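Local coordinates for glideosome-associated protein 50 (Plasmodium falciparum 3D7, PDB 3TGH) that serves as a membrane-bound component of the glideosome complex, the machinery of gliding motility and host-cell invasion, on a purple acid phosphatase-like fold, at residues V196-I201 with S231-N236; Y202-S207 with E238-N243. One frame throughout, in Å; residues are numbered along the deposited sequence.

In the fold
Strand 192-196 runs into a long loop that leads to helix 211-216, and both contacts start in this loop: residues 196-201 first, residues 202-207 directly after. The chain then passes through helices 211-216 and 218-223 and strand 228-231, and interaction 1 closes that excursion when residues 231-236 come back beside 196-201. A few residues further on, interaction 2 closes a second loop of similar length, where strand 237-242 comes up to 202-207. The segments alternate along the chain, so the two closures cross. They also touch, since D234 OD2 of interaction 1 probably takes hydrogen bonds from S203 and S207 of interaction 2. The loop is thus tied both to the cobalt-binding turn and to the sheet.

Interaction 1. Residues V196-I201 with S231-N236; sequences VGDQPI and SGHDNN. With CO (cobalt (II) ion), chain G.
The H233 imidazole is met by D198 at its ND1 edge and by Q199 over one face. Its ND1-H points at D198 OD2, 3.1 Å from ND1, with the oxygen close to the ring plane; a longer, weak bond goes to OD1. The carboxylate is turned 47° from the ring and meets ND1 on its syn side, somewhat out of its own plane. D198 OD2 also accepts from T82 N. The bent Q199 chain carries OE1 over the ring centre, 3.6 Å above its plane, while NE2 donates to P200 O, which helps fix the amide. H233 CG lies anti to the backbone N (chi1 -162°); from the ring, NE2 binds a cobalt ion at 2.2 Å. Four waters also bind the metal, and one of them donates to Q199 OE1 across 2.6 Å. At the backbone, G232 N donates to D198 O at 2.9 Å, and P200 CB packs on S231 OG. Accepting from ND1, the carboxylate would be expected to raise the electron density at NE2, the atom that binds the metal. H233 is a metal ligand on a loop following a strand, as in the metal centre of calcineurin-like metallophosphoesterases.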
loop_
_atom_site.group_PDB
_atom_site.type_symbol
_atom_site.label_atom_id
_atom_site.label_comp_id
_atom_site.label_asym_id
_atom_site.label_seq_id
_atom_site.Cartn_x
_atom_site.Cartn_y
_atom_site.Cartn_z
ATOM N N VAL A 196 3.956 -1.171 -1.690
ATOM C CA VAL A 196 3.085 -0.674 -0.624
ATOM C C VAL A 196 3.603 -1.172 0.714
ATOM O O VAL A 196 3.861 -2.371 0.873
ATOM C CB VAL A 196 1.634 -1.207 -0.824
ATOM C CG1 VAL A 196 0.726 -0.750 0.315
ATOM C CG2 VAL A 196 1.079 -0.758 -2.176
ATOM N N GLY A 197 3.773 -0.266 1.683
ATOM C CA GLY A 197 4.276 -0.638 2.997
ATOM C C GLY A 197 3.826 0.341 4.063
ATOM O O GLY A 197 3.023 1.252 3.794
ATOM N N ASP A 198 4.347 0.162 5.272
ATOM C CA ASP A 198 3.989 1.028 6.400
ATOM C C ASP A 198 4.945 2.242 6.499
ATOM O O ASP A 198 4.532 3.385 6.299
ATOM C CB ASP A 198 3.974 0.220 7.700
ATOM C CG ASP A 198 3.801 1.093 8.936
ATOM O OD1 ASP A 198 3.027 2.070 8.875
ATOM O OD2 ASP A 198 4.416 0.786 9.975
ATOM N N GLN A 199 6.212 1.975 6.792
ATOM C CA GLN A 199 7.196 3.026 7.042
ATOM C C GLN A 199 7.752 3.641 5.743
ATOM O O GLN A 199 8.277 2.924 4.887
ATOM C CB GLN A 199 8.342 2.455 7.893
ATOM C CG GLN A 199 9.525 3.376 8.095
ATOM C CD GLN A 199 9.187 4.608 8.897
ATOM O OE1 GLN A 199 8.680 4.514 10.014
ATOM N NE2 GLN A 199 9.490 5.782 8.338
ATOM N N PRO A 200 7.660 4.979 5.601
ATOM C CA PRO A 200 8.302 5.633 4.452
ATOM C C PRO A 200 9.824 5.613 4.509
ATOM O O PRO A 200 10.412 5.610 5.591
ATOM C CB PRO A 200 7.812 7.086 4.529
ATOM C CG PRO A 200 7.207 7.248 5.853
ATOM C CD PRO A 200 6.818 5.908 6.365
ATOM N N ILE A 201 10.441 5.610 3.332
ATOM C CA ILE A 201 11.865 5.836 3.193
ATOM C C ILE A 201 12.129 7.334 3.377
ATOM O O ILE A 201 13.016 7.726 4.138
ATOM C CB ILE A 201 12.364 5.389 1.808
ATOM C CG1 ILE A 201 12.228 3.874 1.657
ATOM C CG2 ILE A 201 13.820 5.844 1.586
ATOM C CD1 ILE A 201 12.352 3.380 0.210
ATOM N N SER A 231 3.445 4.561 1.176
ATOM C CA SER A 231 3.575 4.240 2.588
ATOM C C SER A 231 2.584 5.058 3.406
ATOM O O SER A 231 1.848 5.891 2.870
ATOM C CB SER A 231 5.012 4.495 3.045
ATOM O OG SER A 231 5.367 5.838 2.817
ATOM N N GLY A 232 2.549 4.787 4.703
ATOM C CA GLY A 232 1.674 5.484 5.628
ATOM C C GLY A 232 2.508 5.893 6.821
ATOM O O GLY A 232 3.535 6.551 6.658
ATOM N N HIS A 233 2.066 5.494 8.008
ATOM C CA HIS A 233 2.807 5.660 9.261
ATOM C C HIS A 233 2.788 7.099 9.752
ATOM O O HIS A 233 2.315 7.372 10.847
ATOM C CB HIS A 233 4.248 5.159 9.133
ATOM C CG HIS A 233 4.900 4.903 10.449
ATOM N ND1 HIS A 233 4.928 3.655 11.034
ATOM C CD2 HIS A 233 5.534 5.738 11.304
ATOM C CE1 HIS A 233 5.563 3.732 12.191
ATOM N NE2 HIS A 233 5.935 4.985 12.378
ATOM N N ASP A 234 3.324 8.007 8.948
ATOM C CA ASP A 234 3.165 9.433 9.197
ATOM C C ASP A 234 1.764 9.854 8.756
ATOM O O ASP A 234 1.334 9.546 7.643
ATOM C CB ASP A 234 4.248 10.228 8.467
ATOM C CG ASP A 234 5.625 10.027 9.082
ATOM O OD1 ASP A 234 5.703 9.804 10.310
ATOM O OD2 ASP A 234 6.636 10.094 8.346
ATOM N N ASN A 235 1.052 10.543 9.642
ATOM C CA ASN A 235 -0.361 10.844 9.441
ATOM C C ASN A 235 -0.552 12.115 8.637
ATOM O O ASN A 235 -1.029 13.140 9.144
ATOM C CB ASN A 235 -1.102 10.908 10.776
ATOM C CG ASN A 235 -0.957 9.636 11.582
ATOM O OD1 ASN A 235 -0.647 9.685 12.769
ATOM N ND2 ASN A 235 -1.163 8.486 10.935
ATOM N N ASN A 236 -0.164 12.025 7.371
ATOM C CA ASN A 236 -0.249 13.133 6.437
ATOM C C ASN A 236 -0.256 12.593 5.018
ATOM O O ASN A 236 -0.169 11.368 4.802
ATOM C CB ASN A 236 0.914 14.118 6.654
ATOM C CG ASN A 236 2.276 13.475 6.469
ATOM O OD1 ASN A 236 2.943 13.129 7.441
ATOM N ND2 ASN A 236 2.699 13.318 5.222
HETATM CO CO CO G . 7.437 5.511 13.877
HETATM O O HOH W 1 9.250 5.630 12.307
HETATM O O HOH W 2 6.256 4.952 15.401
HETATM O O HOH W 3 8.088 3.169 14.192
HETATM O O HOH W 4 6.921 7.749 13.916
#

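Interaction 2. Residues Y202-S207 with E238-N243; sequences YSSGYS and EVIEDN
E238 reaches across to S204 with both carboxylate oxygens. Its CB points toward the loop 202-207, CG lies anti to the backbone N (chi1 176°), and the chain stays extended to CD, which comes to 3.4 Å from S204 OG. At the tip the carboxylate divides its work. OE1 takes the backbone N-H of S204 at 2.8 Å in a nearly straight bond (168°), and OE2 takes the S204 hydroxyl, 2.6 Å from OG. Each oxygen uses its syn lone pair, and the two bonds together hold the serine by backbone N-H and hydroxyl. OE2 has S267 OG as a further partner, while a water donates to OE1 and to S203 OG.

The loop makes an ST turn here: S203 OG accepts from G205 N at 2.9 Å, and the same hydroxyl is bonded to D234. In the fold, this is where the loop after strand 192-196 lies against strand 237-242, an inner strand of the mixed sheet, with strands 245-250 and 267-271 as its neighbours.

Further along the strand, I240 CD1 lies against the backbone between Y202 and S203 and comes to 3.9 Å from Y202 CB. The Y202 ring meets H247 edge-to-face. The Y202 OH and D242 OD2 share a water, 2.5 Å from Y202 OH, which donates to the carboxylate. The other oxygen of D242, OD1, forms a salt bridge with K266.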
loop_
_atom_site.group_PDB
_atom_site.type_symbol
_atom_site.label_atom_id
_atom_site.label_comp_id
_atom_site.label_asym_id
_atom_site.label_seq_id
_atom_site.Cartn_x
_atom_site.Cartn_y
_atom_site.Cartn_z
ATOM N N TYR A 202 11.349 8.156 2.673
ATOM C CA TYR A 202 11.482 9.610 2.724
ATOM C C TYR A 202 10.162 10.214 3.166
ATOM O O TYR A 202 9.103 9.832 2.669
ATOM C CB TYR A 202 11.851 10.167 1.353
ATOM C CG TYR A 202 13.204 9.753 0.831
ATOM C CD1 TYR A 202 14.349 9.860 1.621
ATOM C CD2 TYR A 202 13.350 9.293 -0.476
ATOM C CE1 TYR A 202 15.592 9.492 1.127
ATOM C CE2 TYR A 202 14.588 8.930 -0.977
ATOM C CZ TYR A 202 15.705 9.038 -0.176
ATOM O OH TYR A 202 16.928 8.669 -0.681
ATOM N N SER A 203 10.226 11.158 4.104
ATOM C CA SER A 203 9.019 11.801 4.627
ATOM C C SER A 203 9.356 13.119 5.318
ATOM O O SER A 203 10.314 13.197 6.094
ATOM C CB SER A 203 8.296 10.876 5.609
ATOM O OG SER A 203 7.159 11.491 6.204
ATOM N N SER A 204 8.545 14.136 5.040
ATOM C CA SER A 204 8.613 15.408 5.758
ATOM C C SER A 204 7.774 15.357 7.043
ATOM O O SER A 204 7.769 16.316 7.820
ATOM C CB SER A 204 8.137 16.560 4.864
ATOM O OG SER A 204 8.866 16.615 3.649
ATOM N N GLY A 205 7.080 14.240 7.262
ATOM C CA GLY A 205 6.246 14.034 8.446
ATOM C C GLY A 205 7.039 13.624 9.675
ATOM O O GLY A 205 8.272 13.672 9.676
ATOM N N TYR A 206 6.326 13.187 10.710
ATOM C CA TYR A 206 6.910 13.004 12.052
ATOM C C TYR A 206 8.132 12.083 12.103
ATOM O O TYR A 206 9.142 12.419 12.726
ATOM C CB TYR A 206 5.846 12.512 13.036
ATOM C CG TYR A 206 6.337 12.425 14.461
ATOM C CD1 TYR A 206 6.607 13.578 15.195
ATOM C CD2 TYR A 206 6.543 11.194 15.078
ATOM C CE1 TYR A 206 7.064 13.507 16.509
ATOM C CE2 TYR A 206 7.002 11.113 16.392
ATOM C CZ TYR A 206 7.257 12.270 17.098
ATOM O OH TYR A 206 7.709 12.195 18.394
ATOM N N SER A 207 8.052 10.935 11.441
ATOM C CA SER A 207 9.148 9.963 11.467
ATOM C C SER A 207 10.406 10.474 10.764
ATOM O O SER A 207 11.500 10.015 11.055
ATOM C CB SER A 207 8.715 8.638 10.820
ATOM O OG SER A 207 8.719 8.729 9.402
ATOM N N GLU A 238 1.720 13.205 1.244
ATOM C CA GLU A 238 2.908 13.802 0.645
ATOM C C GLU A 238 3.331 13.067 -0.618
ATOM O O GLU A 238 3.087 11.859 -0.763
ATOM C CB GLU A 238 4.074 13.800 1.646
ATOM C CG GLU A 238 5.402 14.323 1.066
ATOM C CD GLU A 238 6.400 14.762 2.121
ATOM O OE1 GLU A 238 6.497 14.113 3.186
ATOM O OE2 GLU A 238 7.104 15.762 1.875
ATOM N N VAL A 239 3.959 13.801 -1.532
ATOM C CA VAL A 239 4.719 13.177 -2.601
ATOM C C VAL A 239 6.123 13.793 -2.670
ATOM O O VAL A 239 6.288 15.026 -2.733
ATOM C CB VAL A 239 3.978 13.212 -3.972
ATOM C CG1 VAL A 239 3.514 14.609 -4.319
ATOM C CG2 VAL A 239 4.869 12.624 -5.081
ATOM N N ILE A 240 7.121 12.916 -2.582
ATOM C CA ILE A 240 8.528 13.252 -2.759
ATOM C C ILE A 240 9.010 12.519 -4.000
ATOM O O ILE A 240 8.856 11.300 -4.094
ATOM C CB ILE A 240 9.346 12.824 -1.528
ATOM C CG1 ILE A 240 9.024 13.754 -0.352
ATOM C CG2 ILE A 240 10.855 12.820 -1.835
ATOM C CD1 ILE A 240 9.521 13.257 0.995
ATOM N N GLU A 241 9.557 13.250 -4.967
ATOM C CA GLU A 241 9.997 12.629 -6.214
ATOM C C GLU A 241 11.498 12.744 -6.361
ATOM O O GLU A 241 12.059 13.833 -6.219
ATOM C CB GLU A 241 9.295 13.235 -7.434
ATOM C CG GLU A 241 9.423 12.344 -8.678
ATOM C CD GLU A 241 8.791 12.936 -9.928
ATOM O OE1 GLU A 241 7.686 13.513 -9.838
ATOM O OE2 GLU A 241 9.406 12.802 -11.013
ATOM N N ASP A 242 12.132 11.612 -6.657
ATOM C CA ASP A 242 13.581 11.506 -6.730
ATOM C C ASP A 242 13.964 10.382 -7.694
ATOM O O ASP A 242 13.585 9.231 -7.481
ATOM C CB ASP A 242 14.143 11.223 -5.333
ATOM C CG ASP A 242 15.612 10.830 -5.353
ATOM O OD1 ASP A 242 16.461 11.690 -5.668
ATOM O OD2 ASP A 242 15.915 9.656 -5.040
ATOM N N ASN A 243 14.702 10.727 -8.752
ATOM C CA ASN A 243 15.200 9.749 -9.731
ATOM C C ASN A 243 14.085 8.924 -10.392
ATOM O O ASN A 243 14.180 7.698 -10.483
ATOM C CB ASN A 243 16.235 8.809 -9.086
ATOM C CG ASN A 243 17.411 9.557 -8.453
ATOM O OD1 ASN A 243 18.004 9.085 -7.478
ATOM N ND2 ASN A 243 17.757 10.715 -9.010
HETATM O O HOH W 5 17.407 8.825 -3.143
HETATM O O HOH W 6 5.272 12.131 4.476
#